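PDB 6ZXU: oxidoreductase, NAD-binding/iron-sulfur cluster-binding protein from Nitratireductor pacificus pht-3B, which catalyses reductive dehalogenation with a bound cobalamin, probably fed with electrons through its two [4Fe-4S] clusters. Local coordinates for residues S499-T504 and R543-E548; A553-D558 and A673-A678; D571-T576 and V698-G703. All coordinates share one frame; numbering follows the deposited sequence.

Interaction 1 of 3, residues S499-T504 and R543-E548. With SF4 (iron/sulfur cluster), chain D.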
# COMPACT_ATOMS: atom_id res chain seq x y z
N SER A 499 1.77 6.67 17.74
CA SER A 499 2.28 5.44 18.28
C SER A 499 3.76 5.60 18.71
O SER A 499 4.44 6.53 18.32
CB SER A 499 2.14 4.28 17.32
OG SER A 499 3.17 4.32 16.35
N ARG A 500 4.23 4.62 19.47
CA ARG A 500 5.64 4.64 19.89
C ARG A 500 6.58 4.57 18.71
O ARG A 500 7.66 5.16 18.71
CB ARG A 500 5.89 3.53 20.91
CG ARG A 500 7.37 3.41 21.34
CD ARG A 500 7.63 2.33 22.41
NE ARG A 500 6.90 2.59 23.60
CZ ARG A 500 7.18 3.49 24.53
NH1 ARG A 500 8.33 4.18 24.45
NH2 ARG A 500 6.40 3.60 25.56
N ILE A 501 6.24 3.87 17.66
CA ILE A 501 7.10 3.84 16.45
C ILE A 501 7.64 5.19 16.08
O ILE A 501 8.81 5.32 15.85
CB ILE A 501 6.39 3.14 15.29
CG1 ILE A 501 6.10 1.71 15.67
CG2 ILE A 501 7.22 3.17 14.06
CD1 ILE A 501 5.33 0.84 14.60
N GLY A 502 6.80 6.20 16.04
CA GLY A 502 7.28 7.55 16.05
C GLY A 502 6.75 8.34 14.93
O GLY A 502 5.82 9.18 15.12
N ASP A 503 7.30 8.08 13.75
CA ASP A 503 6.91 8.77 12.53
C ASP A 503 5.92 7.95 11.75
O ASP A 503 5.73 8.18 10.54
CB ASP A 503 8.18 9.10 11.63
CG ASP A 503 8.98 10.43 12.15
OD1 ASP A 503 8.76 10.90 13.36
OD2 ASP A 503 9.76 11.05 11.31
N THR A 504 5.23 7.02 12.43
CA THR A 504 4.19 6.18 11.85
C THR A 504 2.98 6.25 12.80
O THR A 504 3.13 6.15 14.02
CB THR A 504 4.67 4.69 11.75
OG1 THR A 504 5.78 4.57 10.94
CG2 THR A 504 3.62 3.79 11.17
N ARG A 543 6.83 -2.17 24.53
CA ARG A 543 8.11 -1.74 23.95
C ARG A 543 8.57 -2.61 22.85
O ARG A 543 9.76 -2.64 22.53
CB ARG A 543 9.22 -1.73 24.99
CG ARG A 543 9.00 -0.89 26.22
CD ARG A 543 9.06 0.57 25.91
NE ARG A 543 8.93 1.42 27.11
CZ ARG A 543 7.80 1.64 27.80
NH1 ARG A 543 6.66 1.06 27.45
NH2 ARG A 543 7.82 2.43 28.85
N LYS A 544 7.67 -3.34 22.20
CA LYS A 544 8.11 -4.37 21.26
C LYS A 544 8.84 -3.79 20.03
O LYS A 544 9.86 -4.31 19.59
CB LYS A 544 6.95 -5.28 20.92
CG LYS A 544 7.34 -6.47 20.02
CD LYS A 544 6.34 -7.59 20.13
CE LYS A 544 6.73 -8.72 19.20
NZ LYS A 544 6.01 -9.98 19.57
N CYS A 545 8.28 -2.77 19.39
CA CYS A 545 8.89 -2.12 18.27
C CYS A 545 10.27 -1.61 18.66
O CYS A 545 11.20 -1.76 17.87
CB CYS A 545 8.02 -0.97 17.76
SG CYS A 545 7.55 0.29 19.05
N ALA A 546 10.38 -0.92 19.79
CA ALA A 546 11.66 -0.42 20.24
C ALA A 546 12.72 -1.53 20.40
O ALA A 546 13.88 -1.37 20.01
CB ALA A 546 11.46 0.36 21.54
N ARG A 547 12.34 -2.63 20.98
CA ARG A 547 13.21 -3.76 21.21
C ARG A 547 13.65 -4.40 19.96
O ARG A 547 14.78 -4.86 19.87
CB ARG A 547 12.47 -4.79 22.03
CG ARG A 547 13.31 -5.97 22.55
CD ARG A 547 12.38 -6.94 23.25
NE ARG A 547 11.71 -7.76 22.27
CZ ARG A 547 10.46 -8.18 22.36
NH1 ARG A 547 9.72 -7.79 23.37
NH2 ARG A 547 9.96 -8.96 21.41
N GLU A 548 12.81 -4.38 18.91
CA GLU A 548 13.13 -5.09 17.70
C GLU A 548 13.77 -4.29 16.63
O GLU A 548 14.09 -4.81 15.58
CB GLU A 548 11.89 -5.78 17.17
CG GLU A 548 11.30 -6.86 18.10
CD GLU A 548 12.26 -8.07 18.35
OE1 GLU A 548 13.25 -8.26 17.56
OE2 GLU A 548 12.02 -8.73 19.35
FE1 SF4 D . 5.37 -0.10 19.47
FE2 SF4 D . 3.86 -1.81 21.10
FE3 SF4 D . 3.01 -1.27 18.59
FE4 SF4 D . 2.91 0.74 20.42
S1 SF4 D . 1.83 -1.26 20.43
S2 SF4 D . 3.68 0.88 18.38
S3 SF4 D . 4.77 0.20 21.55
S4 SF4 D . 4.90 -2.29 19.27
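Cys545 and Arg500 meet over a [4Fe-4S] cluster, and the cluster is as much a part of the contact as either segment. Cys545 SG binds the iron FE1 at 2.3 Å; with chi1 at 55° the sulfur sits between its own backbone N and carbonyl carbon, turned off the start of helix 544-548. Cys539, Cys542 and Cys545 form the CxxCxxC run of a ferredoxin-type cluster site. This part is buried and closely packed. Arg500 sets its aliphatic carbons against the cluster, CB 3.6 Å from the sulfide S3 and CG 3.9 Å from Cys545 SG, while Ile501 CG1 packs beside it, 3.7 Å from the sulfide S2 and 3.9 Å from Cys545 CB. The other end, toward Arg543, is partly exposed, though its stack is just as close. The Arg543 guanidinium lies on that of Arg500, centres 3.8 Å apart and planes 18° from parallel, with Arg500 NH2 above the Arg543 plane toward its rim. Two like charges this close would be expected to repel, but both groups have acceptors: Arg500 NH1 bonds to Ser555 O and Gly557 O, Arg500 NH2 to Cys539 O, and Arg543 NE to Phe556 O. The cluster, probably negative with its thiolate ligands, may ease the repulsion too, S3 lying at the Arg500 edge. Ile501 O and Asp503 OD2 bond to the cobalamin, so the loop 499-504 touches both the cobalamin and this cluster. That loop joins strand 497-498 to strand 505-506, with helix 535-540 against Ser499, helix 590-594 against Ile501 and helix 544-548 against Arg500 and Ile501.

Interaction 2 of 3, residues A553-D558 and A673-A678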
# COMPACT_ATOMS: atom_id res chain seq x y z
N ALA A 553 16.50 2.89 16.96
CA ALA A 553 16.07 4.24 16.64
C ALA A 553 14.77 4.59 17.37
O ALA A 553 14.45 5.75 17.51
CB ALA A 553 15.89 4.38 15.14
N ILE A 554 13.99 3.62 17.84
CA ILE A 554 12.68 3.90 18.47
C ILE A 554 12.88 4.16 19.95
O ILE A 554 13.57 3.42 20.63
CB ILE A 554 11.68 2.74 18.16
CG1 ILE A 554 11.45 2.68 16.66
CG2 ILE A 554 10.41 2.87 18.97
CD1 ILE A 554 10.62 1.53 16.20
N SER A 555 12.20 5.18 20.46
CA SER A 555 12.25 5.52 21.87
C SER A 555 11.61 4.51 22.82
O SER A 555 10.48 4.06 22.63
CB SER A 555 11.64 6.89 22.11
OG SER A 555 11.64 7.20 23.50
N PHE A 556 12.36 4.12 23.84
CA PHE A 556 11.90 3.34 24.99
C PHE A 556 11.37 4.22 26.09
O PHE A 556 10.93 3.71 27.11
CB PHE A 556 13.06 2.52 25.60
CG PHE A 556 13.50 1.36 24.79
CD1 PHE A 556 14.48 1.48 23.90
CD2 PHE A 556 12.99 0.12 25.05
CE1 PHE A 556 14.90 0.37 23.17
CE2 PHE A 556 13.40 -0.99 24.35
CZ PHE A 556 14.38 -0.87 23.41
N GLY A 557 11.33 5.51 25.88
CA GLY A 557 10.95 6.44 26.94
C GLY A 557 9.59 7.11 26.72
O GLY A 557 8.72 6.57 26.08
N ASP A 558 9.41 8.25 27.34
CA ASP A 558 8.15 8.92 27.38
C ASP A 558 8.02 9.85 26.16
O ASP A 558 9.00 10.15 25.51
CB ASP A 558 8.09 9.76 28.65
CG ASP A 558 7.95 8.91 29.90
OD1 ASP A 558 7.41 7.76 29.83
OD2 ASP A 558 8.38 9.44 30.96
N ALA A 673 15.55 5.29 30.68
CA ALA A 673 16.34 6.36 31.26
C ALA A 673 17.72 6.48 30.66
O ALA A 673 18.34 7.53 30.73
CB ALA A 673 16.50 6.08 32.72
N ASN A 674 18.23 5.40 30.06
CA ASN A 674 19.61 5.40 29.51
C ASN A 674 19.76 5.70 28.05
O ASN A 674 20.79 6.27 27.62
CB ASN A 674 20.34 4.08 29.86
CG ASN A 674 20.73 4.01 31.35
OD1 ASN A 674 21.22 4.98 31.93
ND2 ASN A 674 20.60 2.90 31.89
N GLN A 675 18.78 5.29 27.26
CA GLN A 675 18.81 5.52 25.83
C GLN A 675 18.75 7.05 25.55
O GLN A 675 17.91 7.74 26.10
CB GLN A 675 17.63 4.86 25.14
CG GLN A 675 17.57 5.09 23.64
CD GLN A 675 16.24 4.67 23.06
OE1 GLN A 675 15.20 4.98 23.61
NE2 GLN A 675 16.27 3.92 21.98
N LYS A 676 19.67 7.55 24.72
CA LYS A 676 19.71 8.92 24.30
C LYS A 676 19.63 9.00 22.81
O LYS A 676 20.51 8.55 22.08
CB LYS A 676 20.97 9.63 24.78
CG LYS A 676 21.24 9.48 26.25
CD LYS A 676 20.18 10.08 27.13
CE LYS A 676 20.48 9.75 28.59
NZ LYS A 676 19.36 10.12 29.49
N LEU A 677 18.55 9.55 22.31
CA LEU A 677 18.30 9.75 20.92
C LEU A 677 18.52 11.24 20.55
O LEU A 677 18.47 12.12 21.40
CB LEU A 677 16.84 9.27 20.59
CG LEU A 677 16.53 7.80 20.93
CD1 LEU A 677 15.10 7.54 20.62
CD2 LEU A 677 17.40 6.77 20.15
N ALA A 678 18.73 11.48 19.25
CA ALA A 678 18.86 12.82 18.71
C ALA A 678 17.54 13.20 18.01
O ALA A 678 16.87 12.32 17.42
CB ALA A 678 20.00 12.90 17.74
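A single side-chain amide, that of Gln675, does the work of a backbone peptide here, bonding both ways to the loop 553-558 of the ferredoxin-like dicluster domain. Its OE1 accepts from Phe556 N at 3.0 Å, almost straight at 174° and in the amide plane on a lone pair. Its NE2 donates a hydrogen bond to Ile554 O at 3.1 Å, arriving from above the plane of that carbonyl. Two bonds to groups two residues apart fix the rotation of the amide. The chain reaches them extended, CG anti to the backbone N (chi1 178°), from the point where helix 671-674 has just ended. Phe556 offers its ring edge to the amide, CD1 lying 3.6 Å from both OE1 and NE2, with ring and amide planes 57° apart. Leu677 packs its CD1 on the loop backbone, at Ala553 O and Ser555 CA, and on Ser555 CB at 3.8 Å; Tyr707 of helix 700-709 touches both Leu677 and Ser555. Ile554 turns its side chain away from this contact to the cofactors, touching an iron-sulfur cluster, so the segment 673-678 packs on a loop that lines the cluster site. The loop also bends on itself in an ST turn, where Ser555 OG accepts from Gly557 N at 2.9 Å.

Interaction 3 of 3, residues D571-T576 and V698-G703. With SF4 (iron/sulfur cluster), chain E.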
# COMPACT_ATOMS: atom_id res chain seq x y z
N ASP A 571 14.68 8.30 16.46
CA ASP A 571 15.95 8.91 15.93
C ASP A 571 15.99 8.73 14.41
O ASP A 571 16.31 7.68 13.91
CB ASP A 571 17.16 8.27 16.57
CG ASP A 571 18.44 9.05 16.30
OD1 ASP A 571 18.70 9.47 15.15
OD2 ASP A 571 19.21 9.29 17.30
N VAL A 572 15.63 9.79 13.70
CA VAL A 572 15.45 9.71 12.30
C VAL A 572 16.78 9.59 11.56
O VAL A 572 16.84 9.08 10.44
CB VAL A 572 14.57 10.85 11.74
CG1 VAL A 572 13.20 10.82 12.39
CG2 VAL A 572 15.21 12.21 11.93
N GLU A 573 17.85 10.09 12.17
CA GLU A 573 19.18 9.90 11.57
C GLU A 573 19.60 8.43 11.59
O GLU A 573 20.08 7.92 10.57
CB GLU A 573 20.17 10.72 12.32
CG GLU A 573 21.60 10.52 11.82
CD GLU A 573 22.56 11.39 12.64
OE1 GLU A 573 22.15 12.12 13.61
OE2 GLU A 573 23.76 11.35 12.30
N LYS A 574 19.41 7.75 12.71
CA LYS A 574 19.75 6.32 12.80
C LYS A 574 18.87 5.47 11.89
O LYS A 574 19.40 4.65 11.08
CB LYS A 574 19.64 5.81 14.20
CG LYS A 574 20.67 6.37 15.13
CD LYS A 574 20.94 5.47 16.33
CE LYS A 574 19.77 5.49 17.25
NZ LYS A 574 20.03 4.85 18.57
N CYS A 575 17.56 5.73 11.87
CA CYS A 575 16.69 4.98 10.98
C CYS A 575 17.03 5.29 9.50
O CYS A 575 17.23 4.34 8.68
CB CYS A 575 15.22 5.23 11.28
SG CYS A 575 14.14 4.45 10.10
N THR A 576 17.24 6.53 9.12
CA THR A 576 17.61 6.80 7.74
C THR A 576 18.87 6.05 7.30
O THR A 576 18.92 5.42 6.22
CB THR A 576 17.83 8.34 7.49
OG1 THR A 576 16.63 9.02 7.82
CG2 THR A 576 18.10 8.60 6.02
N VAL A 698 24.66 16.75 9.38
CA VAL A 698 23.69 16.61 10.45
C VAL A 698 24.39 16.89 11.81
O VAL A 698 25.45 16.35 12.10
CB VAL A 698 23.04 15.23 10.42
CG1 VAL A 698 22.19 15.02 11.65
CG2 VAL A 698 22.08 15.15 9.27
N ASP A 699 23.78 17.73 12.66
CA ASP A 699 24.41 18.09 13.93
C ASP A 699 23.98 17.12 15.02
O ASP A 699 23.09 17.42 15.81
CB ASP A 699 24.06 19.54 14.27
CG ASP A 699 24.67 20.00 15.60
OD1 ASP A 699 25.46 19.24 16.21
OD2 ASP A 699 24.31 21.12 16.11
N ARG A 700 24.66 16.01 15.13
CA ARG A 700 24.19 14.98 16.05
C ARG A 700 24.39 15.38 17.47
O ARG A 700 23.49 15.19 18.30
CB ARG A 700 24.87 13.64 15.74
CG ARG A 700 24.29 12.54 16.59
CD ARG A 700 24.39 11.19 15.94
NE ARG A 700 23.73 10.22 16.81
CZ ARG A 700 22.47 9.86 16.73
NH1 ARG A 700 21.69 10.32 15.77
NH2 ARG A 700 22.02 9.01 17.62
N SER A 701 25.52 15.93 17.83
CA SER A 701 25.66 16.31 19.25
C SER A 701 24.59 17.34 19.63
O SER A 701 24.01 17.29 20.74
CB SER A 701 27.06 16.80 19.55
OG SER A 701 27.25 17.79 18.64
N GLY A 702 24.26 18.25 18.73
CA GLY A 702 23.20 19.23 19.02
C GLY A 702 21.83 18.54 19.13
O GLY A 702 21.03 18.91 19.96
N GLY A 703 21.55 17.55 18.26
CA GLY A 703 20.26 16.82 18.31
C GLY A 703 20.11 15.99 19.56
O GLY A 703 19.01 15.88 20.07
FE1 SF4 E . 13.61 2.40 10.91
FE2 SF4 E . 13.62 -0.35 10.55
FE3 SF4 E . 11.51 0.87 11.92
FE4 SF4 E . 14.01 0.70 13.04
S1 SF4 E . 12.67 -0.96 12.48
S2 SF4 E . 12.65 2.49 12.96
S3 SF4 E . 15.31 0.93 11.19
S4 SF4 E . 12.12 1.21 9.81
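A salt-bridge network joins the N-terminal ends of two helices, 572-581 of the ferredoxin-like dicluster domain and 700-709, with Arg700 at its centre. Arg700 reaches out extended from CG to NE and grips the Asp571 carboxylate end-on: NH2 bonds OD2 at 2.8 Å and NH1 bonds OD1 at 3.2 Å, the latter on the syn lone pair. The two planes are 27° apart. NH1 is shared, for it also gives a bond to Glu573 OE1 at 2.8 Å. OE1 lies in the guanidinium plane, while NH1 meets it from well above the Glu573 carboxylate plane, the two planes being 76° apart. One arginine thus faces two carboxylates, and further partners probably help to satisfy them: Tyr680 OH on Glu573 OE1, Lys577 on OE2, and Ala678 N on Asp571 OD2. Val698 CG1 packs against Glu573 OE1, and the CG of Lys574 lies near Arg700 NH2. Asp571 is also the N-cap of helix 572-581, its OD1 accepting from Lys574 N at 3.1 Å, so the same carboxylate caps the helix and holds Arg700. One turn into that helix, Cys575 SG binds the iron FE1 of a [4Fe-4S] cluster at 2.3 Å.

Overall arrangement
The three contacts form one connected patch beside the cofactors, on the same side of the chain's centre. Interactions 1 and 2 lie about 11 Å apart, centre to centre, and join through the Arg500 guanidinium, which is held by the loop 553-558. Interactions 2 and 3 are about 13 Å apart between centres; Asp571 links them twice, by its carboxylate and by its backbone, Asp571 N lying 2.8 Å from Ala553 O. Interactions 1 and 3, with centres about 17 Å apart, each supply a cysteine to a different cluster, and both touch the cobalamin pocket, where Asp503 OD2 packs on Val572 CG1. Segments 673-678 and 698-703 each pack against a segment that lines a cofactor site.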